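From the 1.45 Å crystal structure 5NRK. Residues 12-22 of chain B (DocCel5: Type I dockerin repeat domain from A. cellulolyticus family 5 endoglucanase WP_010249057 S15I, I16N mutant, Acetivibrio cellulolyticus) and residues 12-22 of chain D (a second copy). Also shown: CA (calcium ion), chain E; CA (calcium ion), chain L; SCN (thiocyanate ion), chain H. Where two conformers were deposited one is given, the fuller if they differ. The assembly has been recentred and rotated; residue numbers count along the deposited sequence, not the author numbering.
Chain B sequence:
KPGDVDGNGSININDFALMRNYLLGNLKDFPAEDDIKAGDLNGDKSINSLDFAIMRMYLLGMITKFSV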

# COMPACT_ATOMS: atom_id res chain seq x y z
N ASN B 12 -1.09 -1.01 14.50
CA ASN B 12 -2.43 -0.61 14.17
C ASN B 12 -2.77 -0.88 12.69
O ASN B 12 -2.04 -1.57 11.99
CB ASN B 12 -2.62 0.87 14.53
CG ASN B 12 -1.64 1.79 13.81
OD1 ASN B 12 -1.29 1.55 12.64
ND2 ASN B 12 -1.23 2.85 14.48
N ILE B 13 -3.92 -0.36 12.25
CA ILE B 13 -4.43 -0.53 10.91
C ILE B 13 -3.38 -0.24 9.85
O ILE B 13 -3.38 -0.87 8.80
CB ILE B 13 -5.70 0.34 10.67
CG1 ILE B 13 -6.31 0.07 9.28
CG2 ILE B 13 -5.42 1.82 10.86
CD1 ILE B 13 -7.67 0.72 9.08
N ASN B 14 -2.51 0.73 10.08
CA ASN B 14 -1.54 1.08 9.05
C ASN B 14 -0.46 0.03 8.88
O ASN B 14 0.04 -0.15 7.78
CB ASN B 14 -0.96 2.47 9.32
CG ASN B 14 -2.01 3.55 9.22
OD1 ASN B 14 -3.04 3.36 8.56
ND2 ASN B 14 -1.76 4.67 9.85
N ASP B 15 -0.10 -0.65 9.97
CA ASP B 15 0.82 -1.78 9.84
C ASP B 15 0.16 -2.89 9.03
O ASP B 15 0.83 -3.55 8.22
CB ASP B 15 1.23 -2.27 11.22
CG ASP B 15 1.96 -1.21 12.01
OD1 ASP B 15 3.11 -0.83 11.69
OD2 ASP B 15 1.36 -0.66 12.96
N PHE B 16 -1.14 -3.10 9.22
CA PHE B 16 -1.89 -4.10 8.43
C PHE B 16 -1.91 -3.72 6.95
O PHE B 16 -1.68 -4.56 6.07
CB PHE B 16 -3.29 -4.24 9.02
CG PHE B 16 -4.13 -5.33 8.38
CD1 PHE B 16 -3.90 -6.68 8.64
CD2 PHE B 16 -5.17 -4.99 7.55
CE1 PHE B 16 -4.71 -7.67 8.04
CE2 PHE B 16 -5.98 -5.97 6.98
CZ PHE B 16 -5.73 -7.30 7.22
N ALA B 17 -2.20 -2.45 6.67
CA ALA B 17 -2.20 -1.94 5.31
C ALA B 17 -0.83 -2.12 4.66
O ALA B 17 -0.73 -2.52 3.50
CB ALA B 17 -2.63 -0.48 5.28
N LEU B 18 0.23 -1.80 5.39
CA LEU B 18 1.59 -1.96 4.86
C LEU B 18 1.88 -3.42 4.55
O LEU B 18 2.46 -3.73 3.50
CB LEU B 18 2.62 -1.42 5.87
CG LEU B 18 2.69 0.09 5.98
CD1 LEU B 18 3.40 0.49 7.25
CD2 LEU B 18 3.38 0.70 4.77
N MET B 19 1.52 -4.31 5.46
CA MET B 19 1.74 -5.74 5.22
C MET B 19 0.97 -6.21 3.98
O MET B 19 1.51 -6.97 3.17
CB MET B 19 1.39 -6.54 6.46
CG MET B 19 1.35 -8.04 6.26
SD MET B 19 3.01 -8.69 6.28
CE MET B 19 3.44 -8.54 8.03
N ARG B 20 -0.29 -5.78 3.83
CA ARG B 20 -1.06 -6.17 2.67
C ARG B 20 -0.38 -5.68 1.40
O ARG B 20 -0.21 -6.42 0.43
CB ARG B 20 -2.50 -5.62 2.74
CG ARG B 20 -3.37 -6.22 1.67
CD ARG B 20 -4.84 -5.84 1.80
NE ARG B 20 -5.64 -6.70 0.91
CZ ARG B 20 -5.98 -6.42 -0.32
NH1 ARG B 20 -5.63 -5.27 -0.89
NH2 ARG B 20 -6.66 -7.32 -1.02
N ASN B 21 0.03 -4.42 1.40
CA ASN B 21 0.71 -3.84 0.26
C ASN B 21 2.02 -4.51 -0.06
O ASN B 21 2.34 -4.73 -1.24
CB ASN B 21 0.85 -2.32 0.39
CG ASN B 21 -0.47 -1.62 0.10
OD1 ASN B 21 -1.02 -1.81 -1.00
ND2 ASN B 21 -0.97 -0.79 1.02
N TYR B 22 2.77 -4.90 0.96
CA TYR B 22 4.00 -5.65 0.76
C TYR B 22 3.73 -6.98 0.07
O TYR B 22 4.39 -7.35 -0.91
CB TYR B 22 4.67 -5.88 2.11
CG TYR B 22 5.88 -6.75 2.06
CD1 TYR B 22 7.08 -6.26 1.57
CD2 TYR B 22 5.82 -8.08 2.47
CE1 TYR B 22 8.20 -7.07 1.52
CE2 TYR B 22 6.93 -8.91 2.42
CZ TYR B 22 8.11 -8.39 1.94
OH TYR B 22 9.23 -9.20 1.89
CA CA E . 3.23 0.99 13.28
CA CA L . -12.63 -2.76 -3.90
S SCN H . -0.07 1.50 3.45
C SCN H . 1.13 1.83 2.59
N SCN H . 2.07 2.09 1.93
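Chain D (12-22) NINDFALMRNY

Two copies of one dockerin helix packed crosswise, chain D on chain B. Chain D repeats the conformation of chain B: Asn D12 is the N-cap, its OD1 accepting from Asn D14 N at 3.0 Å, and residues 13-22 are helical and run on later in the chain. Asp D15 OD2 accepts from Asn D12 N at 2.9 Å, while Asp D15 OD1 and OD2 each bind the chain L calcium at 2.5 Å. The CA-to-CB bond of Asp D15 points away from chain B and its side chain comes no nearer than 7.5 Å to that stretch (7.8 Å for Asp B15 to chain D), so neither calcium-binding carboxylate takes part in the contact. The helix axes cross at -81°, nearly perpendicular, and approach to 9.4 Å.

The crossing point is Ala D17 on Ala B17. Their CA atoms are 5.0 Å apart, and Ala B17 CB meets Ala D17 CB at 3.7 Å; methyl against methyl is a small bump on each side, which lets the two backbones come close here. Toward the N-terminal ends the gap is filled by longer side chains. Ile D13, extended with both chi angles t, meets an equally extended Ile B13, CD1 to CD1 at 3.9 Å, and the same Ile D13 CD1 lies obliquely to the Phe B16 ring, 4.5 Å from CD2.

The arginines flank this centre as a near-symmetric pair. Arg D20, t through chi3, reaches across so that Asn B14 OD1 lies over one face of its guanidinium, 3.5 Å from Arg D20 NE; in return Asn D14 OD1 lies over one face of the Arg B20 guanidinium, 3.4 Å from Arg B20 NE. Neither is a hydrogen bond, since the oxygens sit over the faces rather than along the N-H directions. Arg D20 NH1 also packs 4.3 Å from Leu B18 CG.

Symmetry fails at Asn B21 and Asn D21. Asn B21 is m and lies against the chain D helix, where its ND2 donates to Ala D17 O at 3.1 Å and lies 3.4 Å from Asn D21 CB; its OD1 is 3.6 Å from Leu D18 CD2. Asn D21 is t instead, and its ND2 donates to the thiocyanate N at 3.1 Å. The ion, probably from the crystallisation liquor, occupies a pocket lined by both chains: its carbon is 3.3 Å from Leu B18 CD2, and its sulfur lies 3.7 Å from Ala B17 CB and 3.5 Å from Arg D20 NH1, near the guanidinium plane. Together the two stretches bury 652 Å².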

# COMPACT_ATOMS: atom_id res chain seq x y z
N ASN D 12 -14.11 -1.13 0.42
CA ASN D 12 -13.78 -1.61 1.76
C ASN D 12 -12.37 -1.20 2.18
O ASN D 12 -11.69 -0.43 1.49
CB ASN D 12 -14.01 -3.12 1.83
CG ASN D 12 -13.21 -3.88 0.79
OD1 ASN D 12 -12.03 -3.57 0.57
ND2 ASN D 12 -13.82 -4.86 0.16
N ILE D 13 -11.92 -1.74 3.32
CA ILE D 13 -10.62 -1.44 3.87
C ILE D 13 -9.49 -1.63 2.88
O ILE D 13 -8.49 -0.93 2.94
CB ILE D 13 -10.38 -2.30 5.15
CG1 ILE D 13 -9.06 -1.90 5.83
CG2 ILE D 13 -10.40 -3.79 4.84
CD1 ILE D 13 -8.87 -2.52 7.20
N ASN D 14 -9.61 -2.58 1.95
CA ASN D 14 -8.52 -2.83 1.01
C ASN D 14 -8.36 -1.72 -0.03
O ASN D 14 -7.23 -1.42 -0.45
CB ASN D 14 -8.71 -4.18 0.36
CG ASN D 14 -8.69 -5.30 1.38
OD1 ASN D 14 -8.16 -5.14 2.48
ND2 ASN D 14 -9.28 -6.42 1.02
N ASP D 15 -9.47 -1.08 -0.39
CA ASP D 15 -9.41 0.10 -1.25
C ASP D 15 -8.73 1.25 -0.50
O ASP D 15 -7.90 1.97 -1.08
CB ASP D 15 -10.81 0.50 -1.67
CG ASP D 15 -11.50 -0.58 -2.47
OD1 ASP D 15 -11.07 -0.87 -3.62
OD2 ASP D 15 -12.46 -1.20 -1.98
N PHE D 16 -9.03 1.39 0.79
CA PHE D 16 -8.39 2.41 1.64
C PHE D 16 -6.88 2.18 1.74
O PHE D 16 -6.07 3.11 1.59
CB PHE D 16 -9.10 2.42 3.01
CG PHE D 16 -8.60 3.45 3.97
CD1 PHE D 16 -9.02 4.76 3.88
CD2 PHE D 16 -7.77 3.08 5.02
CE1 PHE D 16 -8.59 5.70 4.80
CE2 PHE D 16 -7.33 4.03 5.96
CZ PHE D 16 -7.75 5.34 5.83
N ALA D 17 -6.49 0.93 1.94
CA ALA D 17 -5.08 0.57 2.02
C ALA D 17 -4.34 0.89 0.74
O ALA D 17 -3.19 1.34 0.78
CB ALA D 17 -4.93 -0.89 2.40
N LEU D 18 -4.96 0.61 -0.42
CA LEU D 18 -4.32 0.95 -1.68
C LEU D 18 -4.16 2.45 -1.85
O LEU D 18 -3.11 2.94 -2.31
CB LEU D 18 -5.12 0.38 -2.85
CG LEU D 18 -5.07 -1.14 -2.95
CD1 LEU D 18 -6.14 -1.65 -3.90
CD2 LEU D 18 -3.71 -1.64 -3.39
N MET D 19 -5.19 3.18 -1.49
CA MET D 19 -5.07 4.62 -1.63
C MET D 19 -4.00 5.19 -0.69
O MET D 19 -3.33 6.06 -1.08
CB MET D 19 -6.41 5.34 -1.40
CG MET D 19 -6.44 6.78 -2.03
SD MET D 19 -8.08 7.54 -1.86
CE MET D 19 -9.15 6.06 -1.55
N ARG D 20 -3.87 4.67 0.52
CA ARG D 20 -2.80 5.13 1.39
C ARG D 20 -1.42 4.93 0.73
O ARG D 20 -0.56 5.81 0.72
CB ARG D 20 -2.85 4.40 2.74
CG ARG D 20 -1.91 5.02 3.76
CD ARG D 20 -2.06 4.40 5.14
NE ARG D 20 -1.26 5.11 6.15
CZ ARG D 20 0.01 4.85 6.47
NH1 ARG D 20 0.68 3.85 5.92
NH2 ARG D 20 0.62 5.62 7.37
N ASN D 21 -1.22 3.73 0.19
CA ASN D 21 0.01 3.37 -0.48
C ASN D 21 0.33 4.27 -1.68
O ASN D 21 1.48 4.69 -1.89
CB ASN D 21 -0.07 1.88 -0.86
CG ASN D 21 1.13 1.38 -1.64
OD1 ASN D 21 1.17 1.41 -2.89
ND2 ASN D 21 2.11 0.87 -0.92
N TYR D 22 -0.72 4.57 -2.46
CA TYR D 22 -0.60 5.52 -3.57
C TYR D 22 -0.15 6.89 -3.09
O TYR D 22 0.77 7.50 -3.64
CB TYR D 22 -1.94 5.61 -4.31
CG TYR D 22 -1.98 6.67 -5.38
CD1 TYR D 22 -1.31 6.49 -6.57
CD2 TYR D 22 -2.67 7.86 -5.19
CE1 TYR D 22 -1.34 7.46 -7.56
CE2 TYR D 22 -2.70 8.84 -6.16
CZ TYR D 22 -2.03 8.65 -7.34
OH TYR D 22 -2.05 9.62 -8.33
O HOH W 1 1.45 2.34 12.44
O HOH W 2 -11.63 -4.12 -2.20